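Local coordinates for tudor and KH domain-containing protein homolog (PDB 5YGB) that helps repress transposons in the germline, probably by recruiting Piwi proteins to the piRNA biogenesis machinery, using a Tudor domain that binds the Piwi N-terminus, at residues T16-Q21 with P190-F195; A31-E36 with T114-L119; V90-F95 with T176-A181; E151-V156 with D207-Q212. The protein carries 1 engineered substitution. All coordinates share one frame; numbering follows the deposited sequence. Where two conformers were deposited one is given.

Contact 1: T16-Q21 with P190-F195; sequences TKFWVQ and PGVELF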
loop_
_atom_site.group_PDB
_atom_site.type_symbol
_atom_site.label_atom_id
_atom_site.label_comp_id
_atom_site.label_asym_id
_atom_site.label_seq_id
_atom_site.Cartn_x
_atom_site.Cartn_y
_atom_site.Cartn_z
ATOM N N THR A 16 11.923 -4.655 3.038
ATOM C CA THR A 16 11.732 -3.987 4.321
ATOM C C THR A 16 10.761 -2.806 4.230
ATOM O O THR A 16 10.657 -2.000 5.154
ATOM C CB THR A 16 13.090 -3.544 4.937
ATOM O OG1 THR A 16 13.892 -2.882 3.953
ATOM C CG2 THR A 16 13.843 -4.763 5.445
ATOM N N LYS A 17 10.007 -2.746 3.135
ATOM C CA LYS A 17 8.908 -1.797 3.025
ATOM C C LYS A 17 7.863 -2.322 2.045
ATOM O O LYS A 17 8.014 -2.201 0.837
ATOM C CB LYS A 17 9.410 -0.417 2.589
ATOM C CG LYS A 17 8.315 0.645 2.580
ATOM C CD LYS A 17 8.866 2.016 2.202
ATOM C CE LYS A 17 7.809 3.088 2.377
ATOM N NZ LYS A 17 8.342 4.452 2.091
ATOM N N PHE A 18 6.816 -2.937 2.580
ATOM C CA PHE A 18 5.738 -3.446 1.748
ATOM C C PHE A 18 4.436 -3.362 2.531
ATOM O O PHE A 18 4.435 -3.024 3.713
ATOM C CB PHE A 18 6.026 -4.883 1.265
ATOM C CG PHE A 18 6.177 -5.901 2.374
ATOM C CD1 PHE A 18 7.416 -6.145 2.956
ATOM C CD2 PHE A 18 5.079 -6.617 2.825
ATOM C CE1 PHE A 18 7.545 -7.074 3.968
ATOM C CE2 PHE A 18 5.216 -7.560 3.833
ATOM C CZ PHE A 18 6.454 -7.784 4.397
ATOM N N TRP A 19 3.320 -3.675 1.872
ATOM C CA TRP A 19 2.001 -3.528 2.476
ATOM C C TRP A 19 1.217 -4.817 2.364
ATOM O O TRP A 19 1.261 -5.498 1.335
ATOM C CB TRP A 19 1.231 -2.374 1.815
ATOM C CG TRP A 19 1.776 -1.004 2.134
ATOM C CD1 TRP A 19 1.295 -0.141 3.074
ATOM C CD2 TRP A 19 2.893 -0.358 1.513
ATOM N NE1 TRP A 19 2.057 1.014 3.082
ATOM C CE2 TRP A 19 3.037 0.909 2.129
ATOM C CE3 TRP A 19 3.787 -0.712 0.492
ATOM C CZ2 TRP A 19 4.048 1.807 1.766
ATOM C CZ3 TRP A 19 4.791 0.192 0.128
ATOM C CH2 TRP A 19 4.903 1.435 0.768
ATOM N N VAL A 20 0.501 -5.146 3.430
ATOM C CA VAL A 20 -0.362 -6.327 3.425
ATOM C C VAL A 20 -1.818 -5.973 3.725
ATOM O O VAL A 20 -2.119 -4.967 4.400
ATOM C CB VAL A 20 0.109 -7.412 4.431
ATOM C CG1 VAL A 20 1.547 -7.798 4.161
ATOM C CG2 VAL A 20 -0.046 -6.932 5.854
ATOM N N GLN A 21 -2.703 -6.812 3.204
ATOM C CA GLN A 21 -4.136 -6.762 3.442
ATOM C C GLN A 21 -4.550 -8.060 4.105
ATOM O O GLN A 21 -4.045 -9.119 3.738
ATOM C CB GLN A 21 -4.900 -6.622 2.129
ATOM C CG GLN A 21 -4.545 -5.386 1.296
ATOM C CD GLN A 21 -5.047 -5.503 -0.123
ATOM O OE1 GLN A 21 -5.145 -6.605 -0.665
ATOM N NE2 GLN A 21 -5.362 -4.372 -0.741
ATOM N N PRO A 190 5.395 -2.969 11.988
ATOM C CA PRO A 190 5.438 -4.408 12.294
ATOM C C PRO A 190 6.423 -5.172 11.420
ATOM O O PRO A 190 6.481 -4.948 10.207
ATOM C CB PRO A 190 4.013 -4.894 11.998
ATOM C CG PRO A 190 3.187 -3.666 11.814
ATOM C CD PRO A 190 4.111 -2.571 11.386
ATOM N N GLY A 191 7.196 -6.057 12.043
ATOM C CA GLY A 191 8.096 -6.958 11.347
ATOM C C GLY A 191 7.459 -8.324 11.317
ATOM O O GLY A 191 7.086 -8.863 12.363
ATOM N N VAL A 192 7.320 -8.881 10.122
ATOM C CA VAL A 192 6.579 -10.121 9.954
ATOM C C VAL A 192 7.416 -11.247 9.378
ATOM O O VAL A 192 8.402 -11.021 8.670
ATOM C CB VAL A 192 5.336 -9.932 9.034
ATOM C CG1 VAL A 192 4.339 -8.983 9.681
ATOM C CG2 VAL A 192 5.733 -9.449 7.626
ATOM N N GLU A 193 6.994 -12.461 9.713
ATOM C CA GLU A 193 7.364 -13.664 8.981
ATOM C C GLU A 193 6.302 -13.905 7.918
ATOM O O GLU A 193 5.123 -13.658 8.154
ATOM C CB GLU A 193 7.437 -14.872 9.908
ATOM C CG GLU A 193 8.516 -14.788 10.948
ATOM C CD GLU A 193 8.738 -16.108 11.662
ATOM O OE1 GLU A 193 7.887 -17.018 11.529
ATOM O OE2 GLU A 193 9.772 -16.231 12.355
ATOM N N LEU A 194 6.700 -14.393 6.757
ATOM C CA LEU A 194 5.757 -14.698 5.696
ATOM C C LEU A 194 6.037 -16.070 5.170
ATOM O O LEU A 194 7.192 -16.422 4.939
ATOM C CB LEU A 194 5.865 -13.723 4.527
ATOM C CG LEU A 194 5.483 -12.261 4.661
ATOM C CD1 LEU A 194 5.767 -11.554 3.354
ATOM C CD2 LEU A 194 4.013 -12.153 5.039
ATOM N N PHE A 195 4.998 -16.854 4.943
ATOM C CA PHE A 195 5.231 -18.022 4.125
ATOM C C PHE A 195 4.044 -18.345 3.256
ATOM O O PHE A 195 2.911 -17.948 3.520
ATOM C CB PHE A 195 5.636 -19.219 4.974
ATOM C CG PHE A 195 4.551 -19.775 5.820
ATOM C CD1 PHE A 195 3.716 -20.772 5.333
ATOM C CD2 PHE A 195 4.397 -19.356 7.134
ATOM C CE1 PHE A 195 2.724 -21.306 6.132
ATOM C CE2 PHE A 195 3.411 -19.891 7.937
ATOM C CZ PHE A 195 2.576 -20.868 7.439
#

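Contact 2: A31-E36 with T114-L119; sequences ASMVQE and TDFLTL. Engineered in segment 31-36: Ala31 (natural residue Asp).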
loop_
_atom_site.group_PDB
_atom_site.type_symbol
_atom_site.label_atom_id
_atom_site.label_comp_id
_atom_site.label_asym_id
_atom_site.label_seq_id
_atom_site.Cartn_x
_atom_site.Cartn_y
_atom_site.Cartn_z
ATOM N N ALA A 31 -13.144 -5.595 -1.939
ATOM C CA ALA A 31 -13.422 -5.854 -3.349
ATOM C C ALA A 31 -14.783 -5.298 -3.750
ATOM O O ALA A 31 -14.932 -4.700 -4.829
ATOM C CB ALA A 31 -13.346 -7.345 -3.635
ATOM N N SER A 32 -15.767 -5.449 -2.871
ATOM C CA SER A 32 -17.091 -4.892 -3.112
ATOM C C SER A 32 -17.055 -3.371 -3.183
ATOM O O SER A 32 -17.716 -2.762 -4.031
ATOM C CB SER A 32 -18.062 -5.346 -2.029
ATOM O OG SER A 32 -18.239 -6.754 -2.081
ATOM N N MET A 33 -16.270 -2.753 -2.308
ATOM C CA MET A 33 -16.170 -1.301 -2.276
ATOM C C MET A 33 -15.470 -0.757 -3.511
ATOM O O MET A 33 -15.879 0.273 -4.060
ATOM C CB MET A 33 -15.435 -0.855 -1.017
ATOM C CG MET A 33 -15.396 0.669 -0.862
ATOM S SD MET A 33 -14.369 1.219 0.513
ATOM C CE MET A 33 -12.772 0.738 -0.084
ATOM N N VAL A 34 -14.409 -1.426 -3.955
ATOM C CA VAL A 34 -13.746 -0.974 -5.172
ATOM C C VAL A 34 -14.727 -1.032 -6.346
ATOM O O VAL A 34 -14.828 -0.086 -7.124
ATOM C CB VAL A 34 -12.479 -1.795 -5.486
ATOM C CG1 VAL A 34 -11.880 -1.351 -6.806
ATOM C CG2 VAL A 34 -11.461 -1.619 -4.372
ATOM N N GLN A 35 -15.489 -2.111 -6.459
ATOM C CA GLN A 35 -16.504 -2.197 -7.505
ATOM C C GLN A 35 -17.529 -1.071 -7.391
ATOM O O GLN A 35 -17.864 -0.416 -8.392
ATOM C CB GLN A 35 -17.200 -3.558 -7.452
ATOM C CG GLN A 35 -18.176 -3.787 -8.597
ATOM C CD GLN A 35 -19.045 -5.009 -8.383
ATOM O OE1 GLN A 35 -18.716 -5.880 -7.581
ATOM N NE2 GLN A 35 -20.163 -5.080 -9.099
ATOM N N GLU A 36 -18.019 -0.820 -6.183
ATOM C CA GLU A 36 -19.072 0.172 -6.024
ATOM C C GLU A 36 -18.556 1.588 -6.255
ATOM O O GLU A 36 -19.225 2.404 -6.904
ATOM C CB GLU A 36 -19.719 0.080 -4.645
ATOM C CG GLU A 36 -20.831 1.085 -4.489
ATOM C CD GLU A 36 -21.530 1.036 -3.149
ATOM O OE1 GLU A 36 -21.160 0.205 -2.290
ATOM O OE2 GLU A 36 -22.456 1.850 -2.959
ATOM N N THR A 114 -19.517 9.840 2.036
ATOM C CA THR A 114 -19.253 9.615 3.455
ATOM C C THR A 114 -19.313 8.140 3.870
ATOM O O THR A 114 -18.504 7.680 4.676
ATOM C CB THR A 114 -20.231 10.450 4.316
ATOM O OG1 THR A 114 -20.007 11.841 4.059
ATOM C CG2 THR A 114 -20.020 10.190 5.796
ATOM N N ASP A 115 -20.252 7.383 3.316
ATOM C CA ASP A 115 -20.378 5.983 3.722
ATOM C C ASP A 115 -19.201 5.115 3.264
ATOM O O ASP A 115 -18.980 4.036 3.815
ATOM C CB ASP A 115 -21.702 5.398 3.213
ATOM C CG ASP A 115 -21.832 5.475 1.712
ATOM O OD1 ASP A 115 -21.915 6.610 1.192
ATOM O OD2 ASP A 115 -21.860 4.414 1.057
ATOM N N PHE A 116 -18.423 5.582 2.284
ATOM C CA PHE A 116 -17.239 4.824 1.856
ATOM C C PHE A 116 -16.111 4.898 2.889
ATOM O O PHE A 116 -15.107 4.210 2.751
ATOM C CB PHE A 116 -16.721 5.327 0.501
ATOM C CG PHE A 116 -17.605 4.983 -0.680
ATOM C CD1 PHE A 116 -18.136 3.715 -0.846
ATOM C CD2 PHE A 116 -17.879 5.947 -1.634
ATOM C CE1 PHE A 116 -18.937 3.413 -1.947
ATOM C CE2 PHE A 116 -18.678 5.657 -2.726
ATOM C CZ PHE A 116 -19.204 4.394 -2.884
ATOM N N LEU A 117 -16.278 5.713 3.926
ATOM C CA LEU A 117 -15.286 5.805 5.001
ATOM C C LEU A 117 -15.366 4.687 6.022
ATOM O O LEU A 117 -14.422 4.497 6.791
ATOM C CB LEU A 117 -15.434 7.124 5.746
ATOM C CG LEU A 117 -14.812 8.320 5.060
ATOM C CD1 LEU A 117 -15.247 9.557 5.800
ATOM C CD2 LEU A 117 -13.286 8.205 5.062
ATOM N N THR A 118 -16.482 3.971 6.055
ATOM C CA THR A 118 -16.765 2.988 7.106
ATOM C C THR A 118 -15.722 1.874 7.230
ATOM O O THR A 118 -15.319 1.513 8.341
ATOM C CB THR A 118 -18.144 2.344 6.875
ATOM O OG1 THR A 118 -19.157 3.354 6.984
ATOM C CG2 THR A 118 -18.418 1.263 7.907
ATOM N N LEU A 119 -15.305 1.311 6.103
ATOM C CA LEU A 119 -14.365 0.195 6.117
ATOM C C LEU A 119 -12.989 0.622 6.628
ATOM O O LEU A 119 -12.446 1.641 6.200
ATOM C CB LEU A 119 -14.228 -0.404 4.713
ATOM C CG LEU A 119 -13.317 -1.625 4.579
ATOM C CD1 LEU A 119 -13.871 -2.814 5.346
ATOM C CD2 LEU A 119 -13.145 -1.992 3.111
#

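Contact 3: V90-F95 with T176-A181; sequences VIDLYF and TTAVSA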
loop_
_atom_site.group_PDB
_atom_site.type_symbol
_atom_site.label_atom_id
_atom_site.label_comp_id
_atom_site.label_asym_id
_atom_site.label_seq_id
_atom_site.Cartn_x
_atom_site.Cartn_y
_atom_site.Cartn_z
ATOM N N VAL A 90 -0.385 19.526 -8.323
ATOM C CA VAL A 90 -0.141 18.097 -8.461
ATOM C C VAL A 90 -0.306 17.529 -7.060
ATOM O O VAL A 90 0.216 18.095 -6.100
ATOM C CB VAL A 90 1.266 17.796 -9.033
ATOM C CG1 VAL A 90 1.521 16.286 -9.090
ATOM C CG2 VAL A 90 1.416 18.416 -10.417
ATOM N N ILE A 91 -1.056 16.440 -6.931
ATOM C CA ILE A 91 -1.419 15.897 -5.621
ATOM C C ILE A 91 -0.748 14.555 -5.395
ATOM O O ILE A 91 -0.887 13.644 -6.207
ATOM C CB ILE A 91 -2.951 15.725 -5.486
ATOM C CG1 ILE A 91 -3.681 16.986 -5.942
ATOM C CG2 ILE A 91 -3.345 15.309 -4.071
ATOM C CD1 ILE A 91 -3.514 18.147 -5.020
ATOM N N ASP A 92 -0.001 14.446 -4.306
ATOM C CA ASP A 92 0.630 13.195 -3.896
ATOM C C ASP A 92 -0.385 12.399 -3.061
ATOM O O ASP A 92 -0.764 12.837 -1.968
ATOM C CB ASP A 92 1.908 13.510 -3.101
ATOM C CG ASP A 92 2.759 12.292 -2.812
ATOM O OD1 ASP A 92 2.426 11.185 -3.275
ATOM O OD2 ASP A 92 3.801 12.472 -2.135
ATOM N N LEU A 93 -0.816 11.249 -3.584
ATOM C CA LEU A 93 -1.824 10.410 -2.938
ATOM C C LEU A 93 -1.245 9.112 -2.411
ATOM O O LEU A 93 -0.482 8.450 -3.111
ATOM C CB LEU A 93 -2.942 10.071 -3.919
ATOM C CG LEU A 93 -3.822 11.222 -4.394
ATOM C CD1 LEU A 93 -4.858 10.685 -5.353
ATOM C CD2 LEU A 93 -4.487 11.940 -3.232
ATOM N N TYR A 94 -1.627 8.749 -1.189
ATOM C CA TYR A 94 -1.332 7.436 -0.622
ATOM C C TYR A 94 -2.621 6.611 -0.682
ATOM O O TYR A 94 -3.650 7.019 -0.136
ATOM C CB TYR A 94 -0.803 7.584 0.815
ATOM C CG TYR A 94 -0.761 6.281 1.577
ATOM C CD1 TYR A 94 0.146 5.289 1.230
ATOM C CD2 TYR A 94 -1.633 6.035 2.638
ATOM C CE1 TYR A 94 0.180 4.085 1.914
ATOM C CE2 TYR A 94 -1.600 4.839 3.327
ATOM C CZ TYR A 94 -0.699 3.867 2.946
ATOM O OH TYR A 94 -0.685 2.656 3.620
ATOM N N PHE A 95 -2.590 5.468 -1.363
ATOM C CA PHE A 95 -3.792 4.653 -1.552
ATOM C C PHE A 95 -3.978 3.763 -0.323
ATOM O O PHE A 95 -3.337 2.725 -0.180
ATOM C CB PHE A 95 -3.695 3.874 -2.873
ATOM C CG PHE A 95 -3.862 4.763 -4.072
ATOM C CD1 PHE A 95 -2.815 5.542 -4.530
ATOM C CD2 PHE A 95 -5.089 4.887 -4.688
ATOM C CE1 PHE A 95 -2.983 6.384 -5.614
ATOM C CE2 PHE A 95 -5.261 5.728 -5.772
ATOM C CZ PHE A 95 -4.204 6.476 -6.232
ATOM N N THR A 176 11.994 10.873 4.580
ATOM C CA THR A 176 12.699 11.770 3.670
ATOM C C THR A 176 11.783 12.170 2.521
ATOM O O THR A 176 12.152 12.969 1.661
ATOM C CB THR A 176 13.975 11.123 3.103
ATOM O OG1 THR A 176 13.625 9.977 2.316
ATOM C CG2 THR A 176 14.910 10.705 4.231
ATOM N N THR A 177 10.588 11.588 2.514
ATOM C CA THR A 177 9.571 11.881 1.513
ATOM C C THR A 177 8.216 12.003 2.203
ATOM O O THR A 177 8.087 11.682 3.382
ATOM C CB THR A 177 9.494 10.789 0.431
ATOM O OG1 THR A 177 9.054 9.558 1.020
ATOM C CG2 THR A 177 10.855 10.576 -0.227
ATOM N N ALA A 178 7.207 12.468 1.475
ATOM C CA ALA A 178 5.871 12.588 2.046
ATOM C C ALA A 178 5.250 11.215 2.258
ATOM O O ALA A 178 5.247 10.376 1.354
ATOM C CB ALA A 178 4.983 13.441 1.152
ATOM N N VAL A 179 4.721 10.994 3.456
ATOM C CA VAL A 179 4.124 9.708 3.804
ATOM C C VAL A 179 2.793 9.918 4.511
ATOM O O VAL A 179 2.420 11.044 4.825
ATOM C CB VAL A 179 5.053 8.874 4.710
ATOM C CG1 VAL A 179 6.271 8.389 3.928
ATOM C CG2 VAL A 179 5.462 9.681 5.927
ATOM N N SER A 180 2.088 8.823 4.758
ATOM C CA SER A 180 0.805 8.865 5.445
ATOM C C SER A 180 0.885 9.506 6.834
ATOM O O SER A 180 1.916 9.418 7.520
ATOM C CB SER A 180 0.246 7.451 5.575
ATOM O OG SER A 180 -0.928 7.465 6.358
ATOM N N ALA A 181 -0.208 10.124 7.263
ATOM C CA ALA A 181 -0.275 10.657 8.619
ATOM C C ALA A 181 -0.196 9.521 9.637
ATOM O O ALA A 181 0.149 9.742 10.795
ATOM C CB ALA A 181 -1.544 11.462 8.820
HETATM O O HOH W 1 5.518 10.772 -1.464
#

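Contact 4: E151-V156 with D207-Q212; sequences EELTEV and DLMITQ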
loop_
_atom_site.group_PDB
_atom_site.type_symbol
_atom_site.label_atom_id
_atom_site.label_comp_id
_atom_site.label_asym_id
_atom_site.label_seq_id
_atom_site.Cartn_x
_atom_site.Cartn_y
_atom_site.Cartn_z
ATOM N N GLU A 151 9.136 -9.647 -4.804
ATOM C CA GLU A 151 7.897 -9.475 -5.559
ATOM C C GLU A 151 7.404 -10.804 -6.119
ATOM O O GLU A 151 6.205 -11.078 -6.100
ATOM C CB GLU A 151 8.098 -8.464 -6.690
ATOM C CG GLU A 151 8.264 -7.038 -6.178
ATOM C CD GLU A 151 8.631 -6.048 -7.264
ATOM O OE1 GLU A 151 9.339 -6.438 -8.214
ATOM O OE2 GLU A 151 8.214 -4.877 -7.158
ATOM N N GLU A 152 8.329 -11.623 -6.617
ATOM C CA GLU A 152 7.989 -12.940 -7.153
ATOM C C GLU A 152 7.459 -13.889 -6.084
ATOM O O GLU A 152 6.436 -14.555 -6.287
ATOM C CB GLU A 152 9.216 -13.572 -7.821
ATOM C CG GLU A 152 9.691 -12.868 -9.083
ATOM C CD GLU A 152 10.942 -13.508 -9.669
ATOM O OE1 GLU A 152 12.054 -12.983 -9.432
ATOM O OE2 GLU A 152 10.814 -14.539 -10.363
ATOM N N LEU A 153 8.155 -13.973 -4.955
ATOM C CA LEU A 153 7.755 -14.899 -3.904
ATOM C C LEU A 153 6.408 -14.507 -3.290
ATOM O O LEU A 153 5.618 -15.366 -2.885
ATOM C CB LEU A 153 8.821 -14.968 -2.815
ATOM C CG LEU A 153 10.159 -15.586 -3.241
ATOM C CD1 LEU A 153 11.186 -15.488 -2.115
ATOM C CD2 LEU A 153 9.970 -17.034 -3.686
ATOM N N THR A 154 6.138 -13.208 -3.227
ATOM C CA THR A 154 4.869 -12.751 -2.670
ATOM C C THR A 154 3.769 -12.653 -3.721
ATOM O O THR A 154 2.601 -12.516 -3.366
ATOM C CB THR A 154 5.001 -11.369 -1.990
ATOM O OG1 THR A 154 5.432 -10.391 -2.945
ATOM C CG2 THR A 154 5.979 -11.419 -0.823
ATOM N N GLU A 155 4.148 -12.736 -5.000
ATOM C CA GLU A 155 3.264 -12.448 -6.135
ATOM C C GLU A 155 2.401 -11.217 -5.866
ATOM O O GLU A 155 1.167 -11.244 -5.997
ATOM C CB GLU A 155 2.383 -13.650 -6.480
ATOM C CG GLU A 155 2.039 -13.689 -7.969
ATOM C CD GLU A 155 0.988 -14.721 -8.325
ATOM O OE1 GLU A 155 0.725 -15.626 -7.504
ATOM O OE2 GLU A 155 0.428 -14.621 -9.438
ATOM N N VAL A 156 3.078 -10.131 -5.516
ATOM C CA VAL A 156 2.433 -8.892 -5.135
ATOM C C VAL A 156 1.347 -8.492 -6.129
ATOM O O VAL A 156 1.541 -8.571 -7.348
ATOM C CB VAL A 156 3.472 -7.751 -4.990
ATOM C CG1 VAL A 156 4.367 -7.656 -6.217
ATOM C CG2 VAL A 156 2.770 -6.428 -4.706
ATOM N N ASP A 207 13.812 -17.038 4.876
ATOM C CA ASP A 207 14.805 -18.098 4.774
ATOM C C ASP A 207 15.062 -18.475 3.319
ATOM O O ASP A 207 16.197 -18.816 2.965
ATOM C CB ASP A 207 14.378 -19.313 5.596
ATOM C CG ASP A 207 14.563 -19.091 7.090
ATOM O OD1 ASP A 207 15.385 -18.227 7.462
ATOM O OD2 ASP A 207 13.887 -19.765 7.891
ATOM N N LEU A 208 14.039 -18.409 2.473
ATOM C CA LEU A 208 14.246 -18.609 1.042
ATOM C C LEU A 208 15.172 -17.532 0.466
ATOM O O LEU A 208 16.086 -17.839 -0.302
ATOM C CB LEU A 208 12.912 -18.618 0.300
ATOM C CG LEU A 208 12.048 -19.853 0.520
ATOM C CD1 LEU A 208 10.665 -19.638 -0.077
ATOM C CD2 LEU A 208 12.710 -21.085 -0.094
ATOM N N MET A 209 14.956 -16.277 0.843
ATOM C CA MET A 209 15.802 -15.213 0.321
ATOM C C MET A 209 17.245 -15.336 0.805
ATOM O O MET A 209 18.165 -15.134 0.023
ATOM C CB MET A 209 15.231 -13.849 0.683
ATOM C CG MET A 209 13.910 -13.562 -0.013
ATOM S SD MET A 209 13.376 -11.855 0.173
ATOM C CE MET A 209 14.654 -10.967 -0.725
ATOM N N ILE A 210 17.442 -15.700 2.070
ATOM C CA ILE A 210 18.785 -15.855 2.616
ATOM C C ILE A 210 19.497 -17.042 1.977
ATOM O O ILE A 210 20.628 -16.909 1.509
ATOM C CB ILE A 210 18.748 -16.034 4.152
ATOM C CG1 ILE A 210 18.275 -14.737 4.809
ATOM C CG2 ILE A 210 20.132 -16.397 4.679
ATOM C CD1 ILE A 210 17.939 -14.874 6.298
ATOM N N THR A 211 18.851 -18.202 1.940
ATOM C CA THR A 211 19.524 -19.402 1.440
ATOM C C THR A 211 19.803 -19.333 -0.057
ATOM O O THR A 211 20.651 -20.068 -0.558
ATOM C CB THR A 211 18.719 -20.688 1.715
ATOM O OG1 THR A 211 17.397 -20.570 1.169
ATOM C CG2 THR A 211 18.632 -20.966 3.210
ATOM N N GLN A 212 19.099 -18.461 -0.772
ATOM C CA GLN A 212 19.293 -18.344 -2.214
ATOM C C GLN A 212 20.070 -17.086 -2.619
ATOM O O GLN A 212 20.179 -16.770 -3.804
ATOM C CB GLN A 212 17.934 -18.405 -2.921
ATOM C CG GLN A 212 17.261 -19.759 -2.727
ATOM C CD GLN A 212 15.901 -19.878 -3.390
ATOM O OE1 GLN A 212 15.580 -19.148 -4.328
ATOM N NE2 GLN A 212 15.099 -20.817 -2.910
#

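Contact 1: T16-Q21 with P190-F195
The ring of Phe18 meets Val192 at its edge, where the methyl CG2 sits near the ring plane, 3.7 Å from Phe18 CZ. Leu194 comes in at a slant to the same end of the ring, its CD1 4.0 Å from Phe18 CZ and 4.1 Å from Phe18 CE2. The ring of Phe150, on helix 144-154, also packs against Phe18, the two planes at about 55°. The benzyl group is swung across the gap by a first torsion of 61°, which places CG between the backbone N and the carbonyl carbon, and the two aliphatic side chains reach back from the opposite direction. Strands 17-22 and 188-195 are not neighbours here: strand 124-128 runs between them, bonded through its backbone to Phe18 and Val20. The five-stranded sheet is curled enough for side chains to meet over its concave interior, as in the OB-like, staphylococcal-nuclease-like lobe of extended Tudor domains. With three buried hydrocarbon groups and only van der Waals contact, the cohesion across this pair probably rests on dispersion and the exclusion of water, while backbone bonds tie strand 17-22 to its sheet neighbours.

Contact 2: A31-E36 with T114-L119
Apolar contact comes first, between Met33 and the pair Phe116 and Leu119. The Met33 chain runs out from the helix with CG anti to the backbone N (chi1 -175°), so that CG comes within 4.1 Å of Phe116 CD1; a bend at chi3 then carries CE to 4.2 Å from Leu119 CD2. The sulfur lies beside a backbone carbonyl, Met33 SD being 3.8 Å from Phe116 O, an oxygen that is hydrogen-bonded to Arg73. The second kind of contact sets a carboxylate against an aromatic rim. Glu36 CD is 3.7 Å from Phe116 CE1, with the carboxylate plane turned 81° from the ring, while Asp115 OD2 stands above one ring face, offset toward the rim. The two acids keep 4.8 Å between Glu36 OE2 and Asp115 OD2, and Arg113 makes a salt bridge to each, which probably offsets their like charge. An alanine in place of Phe116 would probably leave the aliphatic part of Met33 and the Glu36 stem without a surface to rest on. Within the Tudor region, helix 25-41 is thereby joined to the 3-10 turn between strands 109-111 and 124-128, with Met37 and Tyr41 of the same helix also against Phe116 and Arg73 of strand 70-81 touching Met33.

Contact 3: V90-F95 with T176-A181
The hydroxyl of Ser180, whose CB rests against the ring of Tyr94, is gripped by two partners beyond the contact: its OG is hydrogen-bonded to Glu75 OE1 and to the backbone N of Ala182. Glu75 OE2 also takes the backbone N-H of Ala181, so one carboxylate holds two successive residues of the loop and, with Ala182 N, limits the rotation of the serine hydroxyl. Held this way, Ser180 CB makes an off-centre CH-pi contact with the Tyr94 ring, 4.2 Å from the centroid and 29° off the normal, with its closest approach of 3.8 Å to Tyr94 CD2. The phenol reaches the loop because CG is anti to the backbone N (chi1 167°). Two residues back on the strand, Asp92 adds a water-mediated link. A single water donates to Asp92 OD2 at a short 2.5 Å and to Ala178 O at 2.9 Å, while the methyl CB of Ala178 lies 3.6 Å from Asp92 OD2. Replacing Tyr94 with a serine would probably strip Ser180 of its aromatic support and open a gap between strand and loop. Strand 89-95 belongs to the antiparallel barrel-like Tudor core and the loop to the segment between strands 162-171 and 188-195, so the contact joins the two lobes of an extended Tudor domain; in relatives, Piwi-type peptides bind between such lobes.

Contact 4: E151-V156 with D207-Q212
Leu153 and Met209 cross obliquely, each leaning out from its own helix with CG anti to the carbonyl carbon. A single methyl does most of the touching: Leu153 CD1 is 3.9 Å from Met209 CG and 4.3 Å from Leu208 CB, so it rests where two successive side chains leave the second helix. Met209 also touches Pro15 and Phe214, while Leu208 turns to Asp199 and Ser201. Both helices, 144-154 and 205-211, pack about the staphylococcal-nuclease-like lobe of the extended Tudor domain, and the end of the first meets the middle of the short second helix, whose Ile205 also lies against Leu153. Each helix stops close to the contact. Glu155 breaks the first with a positive phi of 41°, and its OE1 forms a salt bridge to Arg160. In the last turn of the second helix Thr211 grips Asp207 O twice: its OG1 donates at 2.8 Å, with a C=O to donor angle of 139° and a tilt of 22° from the carbonyl plane. Thr211 N reaches the same Asp207 O at 2.9 Å from the other face, and a weak hydrogen bond from Lys149 reaches Gln212 OE1, just past the second helix.

Contacts 1 and 4 belong to the nuclease-like lobe and touch, Leu194 CD1 lying 4.2 Å from Thr154 CG2; the first is fully buried and apolar, the second a partly buried seam between helices. Contact 3 spans the two lobes, and its chemistry changes accordingly to water, carboxylate and CH-pi. It also adjoins contact 1, with Tyr94 OH 3.2 Å from Trp19 NE1. Contact 2 is likewise peripheral and partly buried, about 32 Å from contact 4 between centres, and mixes thioether packing with acids tied to arginine. Along the chain, contacts 2 and 3 are both nested within the long loop that contact 1 closes, so the sequence between the strands of contact 1 includes the Tudor core.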